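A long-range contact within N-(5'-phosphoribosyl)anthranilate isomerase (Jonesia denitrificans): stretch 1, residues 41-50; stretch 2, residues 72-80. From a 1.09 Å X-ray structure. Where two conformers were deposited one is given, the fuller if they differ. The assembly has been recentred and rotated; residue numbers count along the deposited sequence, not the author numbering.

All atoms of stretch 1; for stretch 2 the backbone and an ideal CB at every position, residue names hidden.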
# COMPACT_ATOMS: atom_id res chain seq x y z
N THR A 41 8.94 -3.74 14.91
CA THR A 41 10.38 -3.55 15.13
C THR A 41 11.18 -4.27 14.03
O THR A 41 10.67 -5.15 13.36
CB THR A 41 10.80 -4.14 16.47
OG1 THR A 41 10.70 -5.57 16.39
CG2 THR A 41 9.97 -3.61 17.63
N PRO A 42 12.46 -3.89 13.87
CA PRO A 42 13.26 -4.54 12.82
C PRO A 42 13.35 -6.06 12.90
O PRO A 42 13.16 -6.72 11.91
CB PRO A 42 14.62 -3.83 12.94
CG PRO A 42 14.26 -2.46 13.43
CD PRO A 42 13.17 -2.74 14.46
N PRO A 43 13.58 -6.62 14.09
CA PRO A 43 13.65 -8.09 14.15
C PRO A 43 12.35 -8.74 13.71
O PRO A 43 12.35 -9.83 13.11
CB PRO A 43 13.97 -8.36 15.64
CG PRO A 43 14.62 -7.17 16.12
CD PRO A 43 13.96 -6.02 15.40
N HIS A 44 11.23 -8.12 14.04
CA HIS A 44 9.94 -8.69 13.68
C HIS A 44 9.68 -8.57 12.19
O HIS A 44 9.17 -9.50 11.55
CB HIS A 44 8.84 -8.06 14.53
CG HIS A 44 7.59 -8.87 14.57
ND1 HIS A 44 6.45 -8.45 15.23
CD2 HIS A 44 7.32 -10.10 14.08
CE1 HIS A 44 5.53 -9.39 15.13
NE2 HIS A 44 6.03 -10.40 14.43
N ILE A 45 10.00 -7.42 11.61
CA ILE A 45 9.85 -7.28 10.15
C ILE A 45 10.73 -8.33 9.44
O ILE A 45 10.31 -8.91 8.45
CB ILE A 45 10.21 -5.88 9.67
CG1 ILE A 45 9.28 -4.85 10.31
CG2 ILE A 45 10.14 -5.79 8.14
CD1 ILE A 45 9.68 -3.40 10.11
N SER A 46 11.93 -8.56 9.93
CA SER A 46 12.81 -9.53 9.30
C SER A 46 12.16 -10.92 9.31
O SER A 46 12.08 -11.58 8.26
CB SER A 46 14.14 -9.53 10.01
OG SER A 46 14.84 -8.32 9.78
N THR A 47 11.68 -11.39 10.45
CA THR A 47 11.12 -12.73 10.45
C THR A 47 9.85 -12.80 9.60
O THR A 47 9.67 -13.77 8.84
CB THR A 47 10.85 -13.31 11.83
OG1 THR A 47 9.81 -12.56 12.45
CG2 THR A 47 12.09 -13.34 12.70
N LEU A 48 9.00 -11.80 9.68
CA LEU A 48 7.76 -11.81 8.90
C LEU A 48 8.06 -11.87 7.40
O LEU A 48 7.47 -12.65 6.64
CB LEU A 48 6.93 -10.58 9.21
CG LEU A 48 6.15 -10.61 10.54
CD1 LEU A 48 5.76 -9.20 10.96
CD2 LEU A 48 4.94 -11.52 10.49
N THR A 49 8.99 -11.03 6.96
CA THR A 49 9.34 -10.95 5.56
C THR A 49 9.81 -12.28 5.03
O THR A 49 9.47 -12.67 3.91
CB THR A 49 10.40 -9.86 5.33
OG1 THR A 49 9.83 -8.58 5.65
CG2 THR A 49 10.93 -9.80 3.93
N ALA A 50 10.60 -13.00 5.83
CA ALA A 50 11.18 -14.26 5.40
C ALA A 50 10.12 -15.33 5.21
O ALA A 50 10.38 -16.32 4.54
CB ALA A 50 12.23 -14.72 6.39
N UNK A 72 18.87 1.35 5.18
CA UNK A 72 19.56 0.27 5.89
C UNK A 72 18.57 -0.80 6.35
O UNK A 72 18.86 -2.00 6.27
CB UNK A 72 20.33 0.83 7.09
N UNK A 73 17.40 -0.36 6.81
CA UNK A 73 16.38 -1.30 7.28
C UNK A 73 15.77 -2.08 6.11
O UNK A 73 15.50 -3.28 6.23
CB UNK A 73 15.28 -0.56 8.04
N UNK A 74 15.57 -1.44 4.97
CA UNK A 74 15.09 -2.16 3.80
C UNK A 74 16.06 -3.25 3.41
O UNK A 74 15.66 -4.38 3.09
CB UNK A 74 14.87 -1.20 2.63
N UNK A 75 17.35 -2.94 3.43
CA UNK A 75 18.35 -3.95 3.10
C UNK A 75 18.35 -5.09 4.12
O UNK A 75 18.27 -6.26 3.75
CB UNK A 75 19.74 -3.31 3.03
N UNK A 76 18.41 -4.76 5.40
CA UNK A 76 18.58 -5.80 6.41
C UNK A 76 17.38 -6.72 6.54
O UNK A 76 17.54 -7.90 6.81
CB UNK A 76 18.87 -5.16 7.77
N UNK A 77 16.20 -6.18 6.30
CA UNK A 77 14.98 -6.98 6.38
C UNK A 77 14.73 -7.82 5.15
O UNK A 77 13.94 -8.75 5.18
CB UNK A 77 13.77 -6.07 6.62
N UNK A 78 15.36 -7.48 4.03
CA UNK A 78 15.21 -8.27 2.83
C UNK A 78 13.92 -8.02 2.06
O UNK A 78 13.56 -8.83 1.20
CB UNK A 78 15.30 -9.75 3.20
N UNK A 79 13.24 -6.90 2.31
CA UNK A 79 12.02 -6.59 1.58
C UNK A 79 12.32 -6.32 0.09
O UNK A 79 13.43 -5.97 -0.32
CB UNK A 79 11.32 -5.38 2.21
N UNK A 80 11.28 -6.44 -0.72
CA UNK A 80 11.33 -6.14 -2.14
C UNK A 80 11.33 -4.63 -2.40
O UNK A 80 11.94 -4.16 -3.36
CB UNK A 80 10.15 -6.80 -2.85

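Stretch 1 is a helix from P42 onward, and positions 72 to 77 form a second helix whose axis passes 9.6 Å from it at 44°. The CA atoms of S46 and position 77 lie 4.4 Å apart, so room is tightest there.

Position 72 has no atom of stretch 1 within 5.5 Å of its ideal CB; this contact sets no preference, and the residue is A72. At position 73 the CA-to-CB bond points sideways and the ideal CB again has no neighbour within 5.5 Å, yet P42 and I45 offer apolar surface farther out. A long aliphatic side chain such as leucine, isoleucine or methionine could reach it, whereas alanine would fall short. The residue is L73; with chi1 t and chi2 p, its CD1 comes to 3.6 Å from P42 CB, an apolar contact.

Positions 74 and 75 are out of reach of stretch 1, and many residues would be compatible with it; they are A74 and E75.

Position 76 points sideways, with space between its CB and S46. A small polar residue could use a water there, and other side chains are not excluded. The deposited S76 does so: water 2 lies 2.8 Å from S76 OG and 2.7 Å from S46 OG, bridging the two hydroxyls.

Position 77 points toward stretch 1. Its ideal CB is 4.0 Å from I45 CG2, 4.0 Å from S46 OG and 4.8 Å from T49 OG1, a mixed setting that suits a compact side chain: alanine, serine, threonine or valine. It is T77, with the largest area covered by the other stretch. Its CG2 packs 3.7 Å from I45 CG2 and 3.5 Å from S46 OG, while T77 OG1 donates to L73 O (2.8 Å), satisfying the hydroxyl within its own helix. Water 1 adds a backbone bridge, donating to S46 O (2.8 Å) and T77 O (2.7 Å).

Position 78 has phi/psi of 79/18, and positive phi by itself favours glycine, although asparagine can also adopt it. An ideal CB would be 4.4 Å from T49 CG2, which is close but no clash. The residue is G78, the first to leave helical geometry; its O lies 3.9 Å from T49 CG2.

Position 79 returns to negative phi, with CB sideways and 4.8 Å from T49 CG2. A medium aliphatic residue such as valine or isoleucine would suit, and threonine is plausible. V79 places CG1 3.7 Å from T49 OG1, a hydroxyl already donating to I45 O (2.9 Å).

Position 80 makes no contact, leaving its choice open; it is S80, whose OG is hydrogen-bonded elsewhere in the structure.

Stretch 2 (72-80) ALAESTGVS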
# COMPACT_ATOMS: atom_id res chain seq x y z
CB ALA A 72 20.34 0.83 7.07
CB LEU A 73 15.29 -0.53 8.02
CG LEU A 73 14.21 -1.39 8.68
CD1 LEU A 73 14.80 -2.35 9.69
CD2 LEU A 73 13.21 -0.47 9.36
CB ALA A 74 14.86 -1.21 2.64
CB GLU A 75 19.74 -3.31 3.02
CG GLU A 75 19.90 -2.31 1.88
CD GLU A 75 19.97 -2.96 0.50
OE1 GLU A 75 20.01 -2.20 -0.50
OE2 GLU A 75 20.01 -4.21 0.40
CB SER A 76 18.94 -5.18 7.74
OG SER A 76 17.88 -4.49 8.32
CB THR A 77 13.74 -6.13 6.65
OG1 THR A 77 13.55 -5.18 5.60
CG2 THR A 77 13.81 -5.45 8.01
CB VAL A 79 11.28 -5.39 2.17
CG1 VAL A 79 10.75 -5.71 3.57
CG2 VAL A 79 12.13 -4.12 2.14
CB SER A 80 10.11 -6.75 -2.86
OG SER A 80 9.70 -8.06 -2.44
O HOH W 1 13.92 -11.27 6.14
O HOH W 2 16.58 -6.24 10.14
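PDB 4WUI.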